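Chromatin structure-remodeling complex subunit RSC2 (Saccharomyces cerevisiae, PDB 4BB7) is a subunit of RSC, the ATP-dependent chromatin remodeller involved in transcription regulation and nucleosome positioning, and binds histone H3 through its BAH domain. Local coordinates at residues W66-E71 and Y132-K137. Numbering follows the deposited sequence.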
ATOM      1  N   TRP A  66      -4.738 -11.105   6.375  1.00 29.61           N
ATOM      2  CA  TRP A  66      -5.348 -12.270   5.746  1.00 28.88           C
ATOM      3  C   TRP A  66      -5.218 -13.531   6.587  1.00 26.36           C
ATOM      4  O   TRP A  66      -4.233 -13.720   7.300  1.00 29.11           O
ATOM      5  CB  TRP A  66      -4.746 -12.514   4.359  1.00 25.79           C
ATOM      6  CG  TRP A  66      -5.206 -11.539   3.317  1.00 27.48           C
ATOM      7  CD1 TRP A  66      -6.147 -10.562   3.466  1.00 34.37           C
ATOM      8  CD2 TRP A  66      -4.744 -11.448   1.965  1.00 31.89           C
ATOM      9  NE1 TRP A  66      -6.300  -9.868   2.289  1.00 34.40           N
ATOM     10  CE2 TRP A  66      -5.451 -10.393   1.352  1.00 32.94           C
ATOM     11  CE3 TRP A  66      -3.801 -12.158   1.213  1.00 27.31           C
ATOM     12  CZ2 TRP A  66      -5.246 -10.029   0.022  1.00 32.67           C
ATOM     13  CZ3 TRP A  66      -3.601 -11.796  -0.109  1.00 33.62           C
ATOM     14  CH2 TRP A  66      -4.321 -10.741  -0.690  1.00 36.72           C
ATOM     15  N   TYR A  67      -6.229 -14.387   6.495  1.00 24.90           N
ATOM     16  CA  TYR A  67      -6.196 -15.711   7.097  1.00 26.73           C
ATOM     17  C   TYR A  67      -6.573 -16.732   6.030  1.00 26.08           C
ATOM     18  O   TYR A  67      -7.659 -16.663   5.458  1.00 24.95           O
ATOM     19  CB  TYR A  67      -7.167 -15.798   8.275  1.00 23.25           C
ATOM     20  CG  TYR A  67      -6.714 -15.052   9.509  1.00 26.07           C
ATOM     21  CD1 TYR A  67      -6.540 -13.672   9.488  1.00 31.15           C
ATOM     22  CD2 TYR A  67      -6.481 -15.723  10.702  1.00 31.40           C
ATOM     23  CE1 TYR A  67      -6.132 -12.983  10.616  1.00 25.61           C
ATOM     24  CE2 TYR A  67      -6.076 -15.042  11.838  1.00 32.45           C
ATOM     25  CZ  TYR A  67      -5.902 -13.674  11.786  1.00 29.73           C
ATOM     26  OH  TYR A  67      -5.499 -12.998  12.911  1.00 33.28           O
ATOM     27  N   TYR A  68      -5.673 -17.667   5.757  1.00 25.84           N
ATOM     28  CA  TYR A  68      -5.890 -18.647   4.698  1.00 27.68           C
ATOM     29  C   TYR A  68      -6.826 -19.772   5.127  1.00 27.20           C
ATOM     30  O   TYR A  68      -6.960 -20.068   6.315  1.00 26.79           O
ATOM     31  CB  TYR A  68      -4.558 -19.247   4.237  1.00 23.82           C
ATOM     32  CG  TYR A  68      -3.692 -18.307   3.431  1.00 25.94           C
ATOM     33  CD1 TYR A  68      -4.177 -17.077   3.000  1.00 30.55           C
ATOM     34  CD2 TYR A  68      -2.393 -18.655   3.086  1.00 22.06           C
ATOM     35  CE1 TYR A  68      -3.386 -16.217   2.256  1.00 30.54           C
ATOM     36  CE2 TYR A  68      -1.595 -17.803   2.343  1.00 29.07           C
ATOM     37  CZ  TYR A  68      -2.095 -16.585   1.932  1.00 33.00           C
ATOM     38  OH  TYR A  68      -1.303 -15.734   1.194  1.00 30.29           O
ATOM     39  N   ARG A  69      -7.480 -20.388   4.150  1.00 25.87           N
ATOM     40  CA  ARG A  69      -8.205 -21.625   4.383  1.00 25.72           C
ATOM     41  C   ARG A  69      -7.257 -22.756   4.001  1.00 27.25           C
ATOM     42  O   ARG A  69      -6.282 -22.525   3.287  1.00 22.14           O
ATOM     43  CB  ARG A  69      -9.469 -21.686   3.527  1.00 24.69           C
ATOM     44  CG  ARG A  69     -10.370 -20.468   3.629  1.00 28.06           C
ATOM     45  CD  ARG A  69     -11.554 -20.619   2.690  1.00 37.53           C
ATOM     46  NE  ARG A  69     -12.374 -19.414   2.605  1.00 38.19           N
ATOM     47  CZ  ARG A  69     -13.553 -19.267   3.198  1.00 32.55           C
ATOM     48  NH1 ARG A  69     -14.057 -20.250   3.931  1.00 28.12           N
ATOM     49  NH2 ARG A  69     -14.231 -18.138   3.058  1.00 31.29           N
ATOM     50  N   PRO A  70      -7.537 -23.980   4.476  1.00 32.45           N
ATOM     51  CA  PRO A  70      -6.650 -25.126   4.233  1.00 27.74           C
ATOM     52  C   PRO A  70      -6.266 -25.289   2.761  1.00 29.38           C
ATOM     53  O   PRO A  70      -5.083 -25.428   2.442  1.00 28.02           O
ATOM     54  CB  PRO A  70      -7.495 -26.317   4.691  1.00 27.04           C
ATOM     55  CG  PRO A  70      -8.407 -25.746   5.731  1.00 25.61           C
ATOM     56  CD  PRO A  70      -8.725 -24.355   5.266  1.00 26.13           C
ATOM     57  N   GLU A  71      -7.257 -25.272   1.876  1.00 30.38           N
ATOM     58  CA  GLU A  71      -7.010 -25.469   0.450  1.00 24.45           C
ATOM     59  C   GLU A  71      -6.047 -24.430  -0.113  1.00 28.48           C
ATOM     60  O   GLU A  71      -5.530 -24.586  -1.218  1.00 31.13           O
ATOM     61  CB  GLU A  71      -8.321 -25.431  -0.334  1.00 25.25           C
ATOM     62  CG  GLU A  71      -9.089 -24.121  -0.204  1.00 28.79           C
ATOM     63  CD  GLU A  71     -10.140 -24.151   0.899  1.00 39.17           C
ATOM     64  OE1 GLU A  71     -10.011 -24.967   1.839  1.00 35.88           O
ATOM     65  OE2 GLU A  71     -11.106 -23.359   0.817  1.00 39.92           O
ATOM     66  N   TYR A 132       0.505 -19.474   9.836  1.00 29.33           N
ATOM     67  CA  TYR A 132       1.098 -20.099   8.659  1.00 29.13           C
ATOM     68  C   TYR A 132       2.325 -19.348   8.144  1.00 30.78           C
ATOM     69  O   TYR A 132       2.245 -18.174   7.777  1.00 32.42           O
ATOM     70  CB  TYR A 132       0.038 -20.214   7.560  1.00 28.68           C
ATOM     71  CG  TYR A 132       0.519 -20.796   6.249  1.00 26.71           C
ATOM     72  CD1 TYR A 132       0.954 -22.111   6.168  1.00 26.83           C
ATOM     73  CD2 TYR A 132       0.504 -20.037   5.083  1.00 31.79           C
ATOM     74  CE1 TYR A 132       1.381 -22.651   4.966  1.00 27.97           C
ATOM     75  CE2 TYR A 132       0.926 -20.566   3.877  1.00 30.09           C
ATOM     76  CZ  TYR A 132       1.366 -21.876   3.825  1.00 31.08           C
ATOM     77  OH  TYR A 132       1.788 -22.411   2.629  1.00 30.16           O
ATOM     78  N   ASN A 133       3.462 -20.037   8.126  1.00 27.83           N
ATOM     79  CA  ASN A 133       4.693 -19.499   7.557  1.00 30.37           C
ATOM     80  C   ASN A 133       4.709 -19.695   6.041  1.00 28.87           C
ATOM     81  O   ASN A 133       4.849 -20.816   5.556  1.00 32.35           O
ATOM     82  CB  ASN A 133       5.901 -20.193   8.196  1.00 31.91           C
ATOM     83  CG  ASN A 133       7.234 -19.705   7.639  1.00 34.18           C
ATOM     84  OD1 ASN A 133       7.305 -19.139   6.547  1.00 33.06           O
ATOM     85  ND2 ASN A 133       8.303 -19.940   8.391  1.00 27.11           N
ATOM     86  N   GLU A 134       4.564 -18.604   5.296  1.00 30.22           N
ATOM     87  CA  GLU A 134       4.507 -18.674   3.835  1.00 32.26           C
ATOM     88  C   GLU A 134       5.864 -18.928   3.182  1.00 27.49           C
ATOM     89  O   GLU A 134       5.944 -19.312   2.019  1.00 23.04           O
ATOM     90  CB  GLU A 134       3.911 -17.388   3.266  1.00 39.06           C
ATOM     91  CG  GLU A 134       2.408 -17.277   3.406  1.00 34.39           C
ATOM     92  CD  GLU A 134       1.891 -15.941   2.924  1.00 34.60           C
ATOM     93  OE1 GLU A 134       2.250 -14.913   3.535  1.00 34.91           O
ATOM     94  OE2 GLU A 134       1.138 -15.919   1.927  1.00 39.96           O
ATOM     95  N   SER A 135       6.934 -18.698   3.928  1.00 32.95           N
ATOM     96  CA  SER A 135       8.273 -18.871   3.388  1.00 30.03           C
ATOM     97  C   SER A 135       8.734 -20.325   3.476  1.00 31.19           C
ATOM     98  O   SER A 135       9.214 -20.894   2.498  1.00 30.81           O
ATOM     99  CB  SER A 135       9.251 -17.949   4.112  1.00 32.86           C
ATOM    100  OG  SER A 135       8.841 -16.596   3.998  1.00 36.47           O
ATOM    101  N   ASP A 136       8.567 -20.931   4.646  1.00 34.65           N
ATOM    102  CA  ASP A 136       9.017 -22.302   4.858  1.00 29.31           C
ATOM    103  C   ASP A 136       7.854 -23.296   4.863  1.00 29.71           C
ATOM    104  O   ASP A 136       8.061 -24.510   4.930  1.00 24.96           O
ATOM    105  CB  ASP A 136       9.802 -22.393   6.164  1.00 21.38           C
ATOM    106  CG  ASP A 136      10.876 -21.326   6.272  1.00 33.24           C
ATOM    107  OD1 ASP A 136      11.950 -21.495   5.652  1.00 38.16           O
ATOM    108  OD2 ASP A 136      10.647 -20.319   6.976  1.00 31.41           O
ATOM    109  N   LYS A 137       6.635 -22.770   4.786  1.00 26.36           N
ATOM    110  CA  LYS A 137       5.432 -23.593   4.832  1.00 23.89           C
ATOM    111  C   LYS A 137       5.340 -24.342   6.160  1.00 26.79           C
ATOM    112  O   LYS A 137       5.072 -25.542   6.197  1.00 23.42           O
ATOM    113  CB  LYS A 137       5.397 -24.568   3.653  1.00 29.70           C
ATOM    114  CG  LYS A 137       5.714 -23.922   2.305  1.00 28.93           C
ATOM    115  CD  LYS A 137       4.867 -22.683   2.071  1.00 25.54           C
ATOM    116  CE  LYS A 137       5.101 -22.111   0.685  1.00 30.64           C
ATOM    117  NZ  LYS A 137       6.531 -21.768   0.452  1.00 34.46           N
TER
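The closest CA atoms, those of Y68 at the end of strand 60-68 and Y132 in strand 130-133, are 8.2 Å apart, so the two segments of this BAH domain meet through side chains alone. Y68 carries the whole contact from its side and is a worked example of the two-faced chemistry of tyrosine: its ring goes to an apolar neighbour and its hydroxyl to an acid, so that a single side chain joins two partners. Low on the ring, CD2 lies 3.8 Å from CD2 of Y132; the rings are inclined at 53° with centroids 6.0 Å apart, an oblique apolar meeting. Y132 reaches this place with CG anti to its backbone N (chi1 178°), while its own hydroxyl bonds to the backbone N of V74. At the far end, Y68 OH donates a short hydrogen bond of 2.6 Å to E134 OE2. The carboxylate arrives at the edge of the phenol, near the ring plane, on a chain extended beyond CG, and its own plane stands 78° from the ring. The hydroxyl meets OE2 from above the carboxylate plane. Behind E134 the chain turns back toward strand 138-141, N133 OD1 forming an Asx turn through S135 N, widened to an Asx motif by D136 N. A phenylalanine in place of Y68 would probably keep the ring contact with Y132 but leave E134 OE2 without its hydroxyl mate. Since Q91 NE2 of strand 87-96 bonds to E134 OE1, both carboxylate oxygens are engaged, and two neutral donors are likely to favour a charged E134 and tie the 130-133/138-141 hairpin to the main sheet.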